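Local coordinates for intracellular protein transport protein USO1 (Saccharomyces cerevisiae S288c, PDB 6LSU) that is required for protein transport from the endoplasmic reticulum to the Golgi complex, as a homodimeric tether with a globular head and a long coiled-coil tail, at residues S107-Y117 with E209-N219; D661-Q669 with F709-L720. All blocks are in the same frame, centred on the assembly; numbering follows the deposited sequence.

Interaction 1: S107-Y117 with E209-N219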
loop_
_atom_site.group_PDB
_atom_site.type_symbol
_atom_site.label_atom_id
_atom_site.label_comp_id
_atom_site.label_asym_id
_atom_site.label_seq_id
_atom_site.Cartn_x
_atom_site.Cartn_y
_atom_site.Cartn_z
ATOM N N SER A 107 26.023 -1.875 -4.389
ATOM C CA SER A 107 25.099 -1.367 -3.329
ATOM C C SER A 107 23.695 -1.246 -3.896
ATOM O O SER A 107 22.778 -1.905 -3.324
ATOM C CB SER A 107 25.573 -0.102 -2.756
ATOM O OG SER A 107 26.773 -0.369 -2.040
ATOM N N GLN A 108 23.561 -0.552 -5.034
ATOM C CA GLN A 108 22.255 -0.324 -5.722
ATOM C C GLN A 108 21.557 -1.662 -5.970
ATOM O O GLN A 108 20.326 -1.764 -5.685
ATOM C CB GLN A 108 22.453 0.429 -7.039
ATOM C CG GLN A 108 21.180 0.541 -7.876
ATOM C CD GLN A 108 21.548 0.937 -9.292
ATOM O OE1 GLN A 108 21.675 2.130 -9.624
ATOM N NE2 GLN A 108 21.813 -0.072 -10.119
ATOM N N GLN A 109 22.271 -2.695 -6.409
ATOM C CA GLN A 109 21.628 -4.042 -6.591
ATOM C C GLN A 109 21.126 -4.558 -5.235
ATOM O O GLN A 109 20.002 -5.100 -5.196
ATOM C CB GLN A 109 22.566 -5.085 -7.175
ATOM C CG GLN A 109 23.071 -4.724 -8.548
ATOM C CD GLN A 109 21.927 -4.266 -9.412
ATOM O OE1 GLN A 109 21.886 -3.086 -9.769
ATOM N NE2 GLN A 109 20.962 -5.165 -9.687
ATOM N N SER A 110 21.888 -4.418 -4.143
ATOM C CA SER A 110 21.413 -4.936 -2.831
ATOM C C SER A 110 20.184 -4.154 -2.390
ATOM O O SER A 110 19.295 -4.793 -1.881
ATOM C CB SER A 110 22.482 -4.941 -1.778
ATOM O OG SER A 110 23.571 -5.772 -2.191
ATOM N N ARG A 111 20.088 -2.854 -2.726
ATOM C CA ARG A 111 18.840 -2.084 -2.455
ATOM C C ARG A 111 17.696 -2.506 -3.398
ATOM O O ARG A 111 16.660 -2.969 -2.871
ATOM C CB ARG A 111 19.063 -0.590 -2.564
ATOM C CG ARG A 111 20.096 -0.080 -1.579
ATOM C CD ARG A 111 20.336 1.403 -1.661
ATOM N NE ARG A 111 20.951 1.747 -0.396
ATOM C CZ ARG A 111 22.174 2.205 -0.267
ATOM N NH1 ARG A 111 22.905 2.438 -1.340
ATOM N NH2 ARG A 111 22.658 2.466 0.929
ATOM N N LEU A 112 17.827 -2.302 -4.721
ATOM C CA LEU A 112 16.651 -2.401 -5.645
ATOM C C LEU A 112 16.094 -3.827 -5.611
ATOM O O LEU A 112 14.862 -3.971 -5.519
ATOM C CB LEU A 112 17.034 -1.997 -7.065
ATOM C CG LEU A 112 17.440 -0.547 -7.224
ATOM C CD1 LEU A 112 17.678 -0.196 -8.683
ATOM C CD2 LEU A 112 16.401 0.385 -6.618
ATOM N N GLN A 113 16.964 -4.830 -5.604
ATOM C CA GLN A 113 16.570 -6.271 -5.629
ATOM C C GLN A 113 15.828 -6.657 -4.343
ATOM O O GLN A 113 15.162 -7.721 -4.344
ATOM C CB GLN A 113 17.772 -7.220 -5.823
ATOM C CG GLN A 113 18.449 -7.097 -7.187
ATOM C CD GLN A 113 19.456 -8.190 -7.441
ATOM O OE1 GLN A 113 19.467 -9.250 -6.803
ATOM N NE2 GLN A 113 20.340 -7.932 -8.387
ATOM N N ASN A 114 15.989 -5.928 -3.245
ATOM C CA ASN A 114 15.527 -6.467 -1.932
ATOM C C ASN A 114 14.716 -5.447 -1.130
ATOM O O ASN A 114 14.244 -5.839 -0.077
ATOM C CB ASN A 114 16.694 -7.004 -1.098
ATOM C CG ASN A 114 17.625 -7.924 -1.880
ATOM O OD1 ASN A 114 17.327 -9.099 -2.101
ATOM N ND2 ASN A 114 18.769 -7.415 -2.302
ATOM N N GLY A 115 14.519 -4.220 -1.621
ATOM C CA GLY A 115 13.834 -3.164 -0.848
ATOM C C GLY A 115 13.039 -2.243 -1.747
ATOM O O GLY A 115 13.030 -2.491 -2.971
ATOM N N LYS A 116 12.387 -1.240 -1.146
ATOM C CA LYS A 116 11.586 -0.180 -1.825
ATOM C C LYS A 116 12.291 1.132 -1.512
ATOM O O LYS A 116 12.415 1.484 -0.320
ATOM C CB LYS A 116 10.117 -0.155 -1.367
ATOM C CG LYS A 116 9.333 -1.456 -1.553
ATOM C CD LYS A 116 9.707 -2.554 -0.563
ATOM C CE LYS A 116 9.357 -3.962 -1.010
ATOM N NZ LYS A 116 9.967 -4.978 -0.115
ATOM N N TYR A 117 12.821 1.779 -2.544
ATOM C CA TYR A 117 13.731 2.934 -2.373
ATOM C C TYR A 117 13.078 4.156 -3.017
ATOM O O TYR A 117 12.066 3.999 -3.713
ATOM C CB TYR A 117 15.136 2.496 -2.807
ATOM C CG TYR A 117 15.894 1.885 -1.656
ATOM C CD1 TYR A 117 15.668 0.569 -1.276
ATOM C CD2 TYR A 117 16.759 2.662 -0.883
ATOM C CE1 TYR A 117 16.314 0.025 -0.179
ATOM C CE2 TYR A 117 17.421 2.125 0.212
ATOM C CZ TYR A 117 17.192 0.797 0.557
ATOM O OH TYR A 117 17.792 0.161 1.597
ATOM N N GLU A 209 27.531 -1.078 4.771
ATOM C CA GLU A 209 27.552 -2.158 3.743
ATOM C C GLU A 209 26.896 -3.442 4.263
ATOM O O GLU A 209 26.209 -4.120 3.472
ATOM C CB GLU A 209 28.947 -2.499 3.268
ATOM C CG GLU A 209 28.942 -2.885 1.810
ATOM C CD GLU A 209 28.430 -1.758 0.926
ATOM O OE1 GLU A 209 27.905 -2.043 -0.180
ATOM O OE2 GLU A 209 28.588 -0.596 1.349
ATOM N N ALA A 210 27.044 -3.751 5.544
ATOM C CA ALA A 210 26.564 -5.010 6.138
ATOM C C ALA A 210 25.029 -5.024 6.195
ATOM O O ALA A 210 24.479 -6.121 6.228
ATOM C CB ALA A 210 27.178 -5.203 7.517
ATOM N N ILE A 211 24.365 -3.863 6.332
ATOM C CA ILE A 211 22.869 -3.748 6.284
ATOM C C ILE A 211 22.362 -4.198 4.919
ATOM O O ILE A 211 21.416 -4.987 4.887
ATOM C CB ILE A 211 22.417 -2.305 6.598
ATOM C CG1 ILE A 211 22.971 -1.844 7.945
ATOM C CG2 ILE A 211 20.877 -2.237 6.593
ATOM C CD1 ILE A 211 22.762 -0.400 8.224
ATOM N N LEU A 212 23.031 -3.776 3.832
ATOM C CA LEU A 212 22.747 -4.147 2.428
ATOM C C LEU A 212 22.918 -5.657 2.251
ATOM O O LEU A 212 22.025 -6.236 1.616
ATOM C CB LEU A 212 23.650 -3.343 1.496
ATOM C CG LEU A 212 23.361 -1.846 1.505
ATOM C CD1 LEU A 212 24.245 -1.085 0.556
ATOM C CD2 LEU A 212 21.896 -1.602 1.151
ATOM N N LEU A 213 23.985 -6.273 2.778
ATOM C CA LEU A 213 24.263 -7.714 2.521
ATOM C C LEU A 213 23.210 -8.469 3.338
ATOM O O LEU A 213 22.585 -9.462 2.846
ATOM C CB LEU A 213 25.710 -8.057 2.895
ATOM C CG LEU A 213 26.080 -9.543 2.864
ATOM C CD1 LEU A 213 25.910 -10.115 1.477
ATOM C CD2 LEU A 213 27.511 -9.815 3.350
ATOM N N LEU A 214 22.940 -7.973 4.541
ATOM C CA LEU A 214 21.897 -8.630 5.355
ATOM C C LEU A 214 20.558 -8.564 4.608
ATOM O O LEU A 214 19.837 -9.568 4.603
ATOM C CB LEU A 214 21.878 -7.939 6.712
ATOM C CG LEU A 214 22.967 -8.432 7.654
ATOM C CD1 LEU A 214 23.172 -7.459 8.799
ATOM C CD2 LEU A 214 22.606 -9.817 8.190
ATOM N N MET A 215 20.228 -7.424 3.981
ATOM C CA MET A 215 18.978 -7.321 3.197
ATOM C C MET A 215 18.942 -8.439 2.150
ATOM O O MET A 215 17.878 -9.074 2.024
ATOM C CB MET A 215 18.868 -5.985 2.464
ATOM C CG MET A 215 18.368 -4.836 3.316
ATOM S SD MET A 215 18.585 -3.271 2.430
ATOM C CE MET A 215 17.629 -3.737 0.987
ATOM N N ALA A 216 20.016 -8.621 1.394
ATOM C CA ALA A 216 20.170 -9.599 0.293
ATOM C C ALA A 216 19.988 -11.005 0.804
ATOM O O ALA A 216 19.354 -11.787 0.144
ATOM C CB ALA A 216 21.536 -9.499 -0.318
ATOM N N VAL A 217 20.544 -11.309 1.951
ATOM C CA VAL A 217 20.644 -12.706 2.423
ATOM C C VAL A 217 19.287 -13.135 3.036
ATOM O O VAL A 217 18.831 -14.287 2.719
ATOM C CB VAL A 217 21.848 -12.858 3.370
ATOM C CG1 VAL A 217 21.718 -14.074 4.237
ATOM C CG2 VAL A 217 23.134 -12.923 2.573
ATOM N N VAL A 218 18.655 -12.283 3.858
ATOM C CA VAL A 218 17.356 -12.616 4.527
ATOM C C VAL A 218 16.193 -12.567 3.523
ATOM O O VAL A 218 15.194 -13.181 3.806
ATOM C CB VAL A 218 17.002 -11.703 5.720
ATOM C CG1 VAL A 218 18.161 -11.457 6.661
ATOM C CG2 VAL A 218 16.432 -10.377 5.266
ATOM N N ASN A 219 16.308 -11.836 2.404
ATOM C CA ASN A 219 15.242 -11.701 1.373
ATOM C C ASN A 219 14.804 -13.083 0.867
ATOM O O ASN A 219 15.690 -13.851 0.441
ATOM C CB ASN A 219 15.721 -10.847 0.193
ATOM C CG ASN A 219 14.595 -10.484 -0.746
ATOM O OD1 ASN A 219 13.738 -9.677 -0.375
ATOM N ND2 ASN A 219 14.561 -11.131 -1.904
#
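Leu212 drives its forked end into helix 107-112, its two methyls reaching toward Ser107 and Arg111, one turn apart. CD1 rests against Ser107, while CD2 lies 3.6 Å from Arg111 CG; both methyls also pack on the guanidinium, CD1 over one face near the rim. Behind the fork, Leu212 CB meets Ser110 CB at 3.8 Å, where the backbones come nearest. Met215 works the next turn: a bend at its third torsion brings CE to 3.5 Å from Ser110 O and leaves SD 3.6 Å from Tyr117 OH, with CE near the ring's edge. At the Ser107 end of the contact, Ser107 OG donates a 2.7 Å hydrogen bond to Glu209 OE1, on the syn side of the carboxylate. The axes of 107-112 and 209-218 cross at 46°, the latter belonging to helix 204-218, the last helix of the third armadillo repeat in the globular head. Asn114 covers the other end of the contact: its amide lies over Ala216, and OD1 comes 3.3 Å from Asn219 CB, the two amide planes 72° apart. That amide is held by an almost straight bond, 176° at the hydrogen, from Asn114 ND2 back to Ser110 O. A leucine in its place would probably leave Ser110 O without this donor and set the side chain free to turn over Ala216. Farther out, Glu171 of helix 160-174 accepts a hydrogen bond from Ser110 OG, and from helix 251-264 Asp255 holds Arg111 in a salt bridge while Asn262 binds the Asn114 carbonyl.

Interaction 2: D661-Q669 with F709-L720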
loop_
_atom_site.group_PDB
_atom_site.type_symbol
_atom_site.label_atom_id
_atom_site.label_comp_id
_atom_site.label_asym_id
_atom_site.label_seq_id
_atom_site.Cartn_x
_atom_site.Cartn_y
_atom_site.Cartn_z
ATOM N N ASP A 661 -38.858 -7.785 -24.066
ATOM C CA ASP A 661 -37.607 -7.912 -24.862
ATOM C C ASP A 661 -36.727 -6.689 -24.563
ATOM O O ASP A 661 -35.557 -6.876 -24.275
ATOM C CB ASP A 661 -37.880 -8.129 -26.361
ATOM C CG ASP A 661 -38.336 -9.543 -26.724
ATOM O OD1 ASP A 661 -38.611 -10.350 -25.791
ATOM O OD2 ASP A 661 -38.418 -9.837 -27.940
ATOM N N ASN A 662 -37.276 -5.480 -24.618
ATOM C CA ASN A 662 -36.462 -4.239 -24.534
ATOM C C ASN A 662 -35.777 -4.151 -23.159
ATOM O O ASN A 662 -34.628 -3.690 -23.091
ATOM C CB ASN A 662 -37.300 -2.984 -24.762
ATOM C CG ASN A 662 -36.437 -1.777 -25.045
ATOM O OD1 ASN A 662 -35.429 -1.888 -25.755
ATOM N ND2 ASN A 662 -36.817 -0.636 -24.481
ATOM N N TYR A 663 -36.491 -4.542 -22.100
ATOM C CA TYR A 663 -35.982 -4.660 -20.720
ATOM C C TYR A 663 -34.759 -5.575 -20.729
ATOM O O TYR A 663 -33.629 -5.070 -20.484
ATOM C CB TYR A 663 -37.070 -5.194 -19.789
ATOM C CG TYR A 663 -36.573 -5.519 -18.402
ATOM C CD1 TYR A 663 -36.452 -4.536 -17.437
ATOM C CD2 TYR A 663 -36.194 -6.804 -18.069
ATOM C CE1 TYR A 663 -36.002 -4.829 -16.160
ATOM C CE2 TYR A 663 -35.732 -7.112 -16.805
ATOM C CZ TYR A 663 -35.641 -6.127 -15.847
ATOM O OH TYR A 663 -35.201 -6.451 -14.607
ATOM N N ALA A 664 -34.971 -6.859 -21.030
ATOM C CA ALA A 664 -33.904 -7.883 -21.052
ATOM C C ALA A 664 -32.741 -7.346 -21.884
ATOM O O ALA A 664 -31.592 -7.552 -21.466
ATOM C CB ALA A 664 -34.406 -9.209 -21.577
ATOM N N SER A 665 -33.017 -6.674 -23.000
ATOM C CA SER A 665 -31.953 -6.160 -23.902
ATOM C C SER A 665 -31.113 -5.155 -23.118
ATOM O O SER A 665 -29.879 -5.207 -23.236
ATOM C CB SER A 665 -32.501 -5.553 -25.167
ATOM O OG SER A 665 -31.605 -4.595 -25.697
ATOM N N ARG A 666 -31.773 -4.282 -22.351
ATOM C CA ARG A 666 -31.120 -3.114 -21.702
ATOM C C ARG A 666 -30.368 -3.559 -20.450
ATOM O O ARG A 666 -29.473 -2.784 -20.052
ATOM C CB ARG A 666 -32.133 -2.038 -21.319
ATOM C CG ARG A 666 -32.604 -1.201 -22.498
ATOM C CD ARG A 666 -33.849 -0.419 -22.141
ATOM N NE ARG A 666 -34.055 0.696 -23.055
ATOM C CZ ARG A 666 -34.836 1.749 -22.813
ATOM N NH1 ARG A 666 -35.513 1.840 -21.679
ATOM N NH2 ARG A 666 -34.937 2.718 -23.711
ATOM N N ILE A 667 -30.756 -4.694 -19.837
ATOM C CA ILE A 667 -29.958 -5.388 -18.782
ATOM C C ILE A 667 -28.697 -5.993 -19.419
ATOM O O ILE A 667 -27.602 -5.822 -18.845
ATOM C CB ILE A 667 -30.805 -6.447 -18.052
ATOM C CG1 ILE A 667 -31.959 -5.808 -17.279
ATOM C CG2 ILE A 667 -29.932 -7.322 -17.160
ATOM C CD1 ILE A 667 -31.722 -4.376 -16.862
ATOM N N LYS A 668 -28.855 -6.705 -20.532
ATOM C CA LYS A 668 -27.736 -7.327 -21.284
ATOM C C LYS A 668 -26.835 -6.214 -21.821
ATOM O O LYS A 668 -25.637 -6.420 -21.859
ATOM C CB LYS A 668 -28.263 -8.209 -22.421
ATOM C CG LYS A 668 -27.250 -9.177 -23.020
ATOM C CD LYS A 668 -27.861 -10.491 -23.474
ATOM C CE LYS A 668 -26.819 -11.549 -23.781
ATOM N NZ LYS A 668 -27.377 -12.914 -23.633
ATOM N N GLN A 669 -27.386 -5.058 -22.192
ATOM C CA GLN A 669 -26.573 -4.001 -22.838
ATOM C C GLN A 669 -25.747 -3.308 -21.761
ATOM O O GLN A 669 -24.663 -2.750 -22.110
ATOM C CB GLN A 669 -27.396 -2.964 -23.604
ATOM C CG GLN A 669 -26.502 -1.887 -24.214
ATOM C CD GLN A 669 -27.153 -0.980 -25.230
ATOM O OE1 GLN A 669 -28.130 -0.286 -24.935
ATOM N NE2 GLN A 669 -26.571 -0.944 -26.426
ATOM N N PHE A 709 -24.902 -6.896 -8.719
ATOM C CA PHE A 709 -25.287 -7.058 -10.130
ATOM C C PHE A 709 -24.739 -8.397 -10.632
ATOM O O PHE A 709 -25.541 -9.275 -11.025
ATOM C CB PHE A 709 -24.830 -5.882 -10.986
ATOM C CG PHE A 709 -25.257 -6.048 -12.412
ATOM C CD1 PHE A 709 -26.591 -5.925 -12.770
ATOM C CD2 PHE A 709 -24.343 -6.412 -13.376
ATOM C CE1 PHE A 709 -26.985 -6.093 -14.088
ATOM C CE2 PHE A 709 -24.738 -6.590 -14.690
ATOM C CZ PHE A 709 -26.060 -6.440 -15.041
ATOM N N ASN A 710 -23.407 -8.557 -10.596
ATOM C CA ASN A 710 -22.723 -9.769 -11.121
ATOM C C ASN A 710 -23.313 -11.037 -10.485
ATOM O O ASN A 710 -23.458 -11.997 -11.184
ATOM C CB ASN A 710 -21.210 -9.666 -10.977
ATOM C CG ASN A 710 -20.614 -8.608 -11.888
ATOM O OD1 ASN A 710 -21.217 -8.245 -12.891
ATOM N ND2 ASN A 710 -19.432 -8.109 -11.559
ATOM N N GLU A 711 -23.702 -11.028 -9.219
ATOM C CA GLU A 711 -24.134 -12.254 -8.508
ATOM C C GLU A 711 -25.596 -12.587 -8.838
ATOM O O GLU A 711 -25.981 -13.758 -8.579
ATOM C CB GLU A 711 -23.887 -12.102 -7.002
ATOM C CG GLU A 711 -22.429 -12.316 -6.624
ATOM C CD GLU A 711 -22.058 -12.043 -5.175
ATOM O OE1 GLU A 711 -22.975 -12.080 -4.303
ATOM O OE2 GLU A 711 -20.848 -11.793 -4.921
ATOM N N ASN A 712 -26.385 -11.621 -9.345
ATOM C CA ASN A 712 -27.803 -11.863 -9.744
ATOM C C ASN A 712 -28.101 -11.350 -11.153
ATOM O O ASN A 712 -29.259 -10.986 -11.410
ATOM C CB ASN A 712 -28.803 -11.193 -8.805
ATOM C CG ASN A 712 -28.447 -11.434 -7.369
ATOM O OD1 ASN A 712 -28.890 -12.435 -6.795
ATOM N ND2 ASN A 712 -27.636 -10.531 -6.814
ATOM N N ILE A 713 -27.146 -11.385 -12.066
ATOM C CA ILE A 713 -27.386 -10.797 -13.412
ATOM C C ILE A 713 -28.521 -11.547 -14.103
ATOM O O ILE A 713 -29.319 -10.877 -14.779
ATOM C CB ILE A 713 -26.125 -10.767 -14.276
ATOM C CG1 ILE A 713 -26.436 -10.125 -15.626
ATOM C CG2 ILE A 713 -25.545 -12.155 -14.427
ATOM C CD1 ILE A 713 -25.221 -9.679 -16.377
ATOM N N TYR A 714 -28.615 -12.868 -13.953
ATOM C CA TYR A 714 -29.695 -13.660 -14.592
ATOM C C TYR A 714 -31.039 -13.198 -14.038
ATOM O O TYR A 714 -31.893 -12.785 -14.835
ATOM C CB TYR A 714 -29.509 -15.160 -14.381
ATOM C CG TYR A 714 -30.631 -16.003 -14.921
ATOM C CD1 TYR A 714 -30.733 -16.279 -16.278
ATOM C CD2 TYR A 714 -31.596 -16.522 -14.072
ATOM C CE1 TYR A 714 -31.754 -17.073 -16.775
ATOM C CE2 TYR A 714 -32.630 -17.310 -14.555
ATOM C CZ TYR A 714 -32.701 -17.588 -15.905
ATOM O OH TYR A 714 -33.728 -18.358 -16.348
ATOM N N ARG A 715 -31.196 -13.244 -12.717
ATOM C CA ARG A 715 -32.435 -12.819 -12.018
ATOM C C ARG A 715 -32.853 -11.411 -12.472
ATOM O O ARG A 715 -34.039 -11.211 -12.595
ATOM C CB ARG A 715 -32.259 -12.848 -10.498
ATOM C CG ARG A 715 -33.585 -12.820 -9.754
ATOM C CD ARG A 715 -33.422 -12.723 -8.251
ATOM N NE ARG A 715 -34.703 -12.749 -7.562
ATOM C CZ ARG A 715 -34.859 -12.981 -6.266
ATOM N NH1 ARG A 715 -33.804 -13.187 -5.499
ATOM N NH2 ARG A 715 -36.063 -12.989 -5.715
ATOM N N ILE A 716 -31.922 -10.464 -12.674
ATOM C CA ILE A 716 -32.278 -9.066 -13.052
ATOM C C ILE A 716 -32.901 -9.172 -14.446
ATOM O O ILE A 716 -34.125 -8.902 -14.587
ATOM C CB ILE A 716 -31.072 -8.091 -13.045
ATOM C CG1 ILE A 716 -30.311 -8.040 -11.712
ATOM C CG2 ILE A 716 -31.521 -6.700 -13.477
ATOM C CD1 ILE A 716 -31.181 -8.119 -10.504
ATOM N N ARG A 717 -32.084 -9.606 -15.409
ATOM C CA ARG A 717 -32.413 -9.702 -16.856
ATOM C C ARG A 717 -33.782 -10.364 -17.069
ATOM O O ARG A 717 -34.467 -9.930 -18.014
ATOM C CB ARG A 717 -31.354 -10.524 -17.596
ATOM C CG ARG A 717 -31.528 -10.532 -19.107
ATOM C CD ARG A 717 -30.505 -11.373 -19.852
ATOM N NE ARG A 717 -30.662 -12.809 -19.614
ATOM C CZ ARG A 717 -29.744 -13.616 -19.065
ATOM N NH1 ARG A 717 -28.560 -13.156 -18.681
ATOM N NH2 ARG A 717 -30.021 -14.899 -18.906
ATOM N N THR A 718 -34.163 -11.362 -16.253
ATOM C CA THR A 718 -35.404 -12.165 -16.448
ATOM C C THR A 718 -36.482 -11.776 -15.430
ATOM O O THR A 718 -37.337 -12.633 -15.103
ATOM C CB THR A 718 -35.137 -13.680 -16.377
ATOM O OG1 THR A 718 -35.173 -14.178 -15.037
ATOM C CG2 THR A 718 -33.821 -14.071 -17.006
ATOM N N ALA A 719 -36.455 -10.549 -14.915
ATOM C CA ALA A 719 -37.429 -10.111 -13.897
ATOM C C ALA A 719 -38.822 -10.063 -14.544
ATOM O O ALA A 719 -39.768 -10.580 -13.918
ATOM C CB ALA A 719 -37.027 -8.782 -13.302
ATOM N N LEU A 720 -38.940 -9.465 -15.738
ATOM C CA LEU A 720 -40.242 -9.263 -16.438
ATOM C C LEU A 720 -40.691 -10.572 -17.095
ATOM O O LEU A 720 -41.900 -10.857 -17.100
ATOM C CB LEU A 720 -40.100 -8.142 -17.468
ATOM C CG LEU A 720 -39.863 -6.758 -16.870
ATOM C CD1 LEU A 720 -40.359 -5.673 -17.803
ATOM C CD2 LEU A 720 -40.531 -6.611 -15.514
#
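Tyr663 lays its ring along the turn that ends helix 713-717, carried out there because CG stands anti to the backbone N (chi1 172°), and its hydroxyl reaches the carbonyl of Ile716 at 2.7 Å from OH to O. Leu720 fills the hollow under one face, its CG 3.9 Å from the ring centroid in a CH-pi contact, and Ile667 CG1, one turn on from Tyr663 in its own helix, covers the opposite face near the rim. The ring is thus a flat wedge between two aliphatic bumps. Ile667 also presses its CG2 against Arg717 CA and CB, and CG1 meets Ile716 CG2 at 3.9 Å, the two isoleucines crossing at about a right angle. Ala664 has only a methyl to offer, and there the backbones draw close, 4.8 Å between Ala664 CA and Arg717 CA. The short helices run roughly antiparallel, at 149°, near the C-terminal end of the globular head; helix 622-637 backs the 709-720 side, with Met630 on Ile716 and Tyr636 on Leu720. Ile716 O accepts from Tyr663 OH and Ala719 N on opposite faces of its carbonyl plane, so the buried phenol has a polar partner within a largely apolar fit, and this bond, with aliphatic groups on both faces, probably limits rotation of the ring.

Both contacts join helices within the globular head, yet they share no element: their centres lie 54 Å apart on opposite sides of the chain's centre, and their nearest atoms are about 31 Å apart. Interaction 1, only partly buried, ties an early helix to the third armadillo repeat across 91 intervening residues, most of them helical. Interaction 2 is buried although it lies farther from the chain's centre, and it closes a shorter, mostly non-helical connection. Each has one hydrogen bond across it. In interaction 1 a carboxylate accepts it, amid further polar links to neighbouring helices; in interaction 2 a backbone carbonyl does, among aliphatic and aromatic groups.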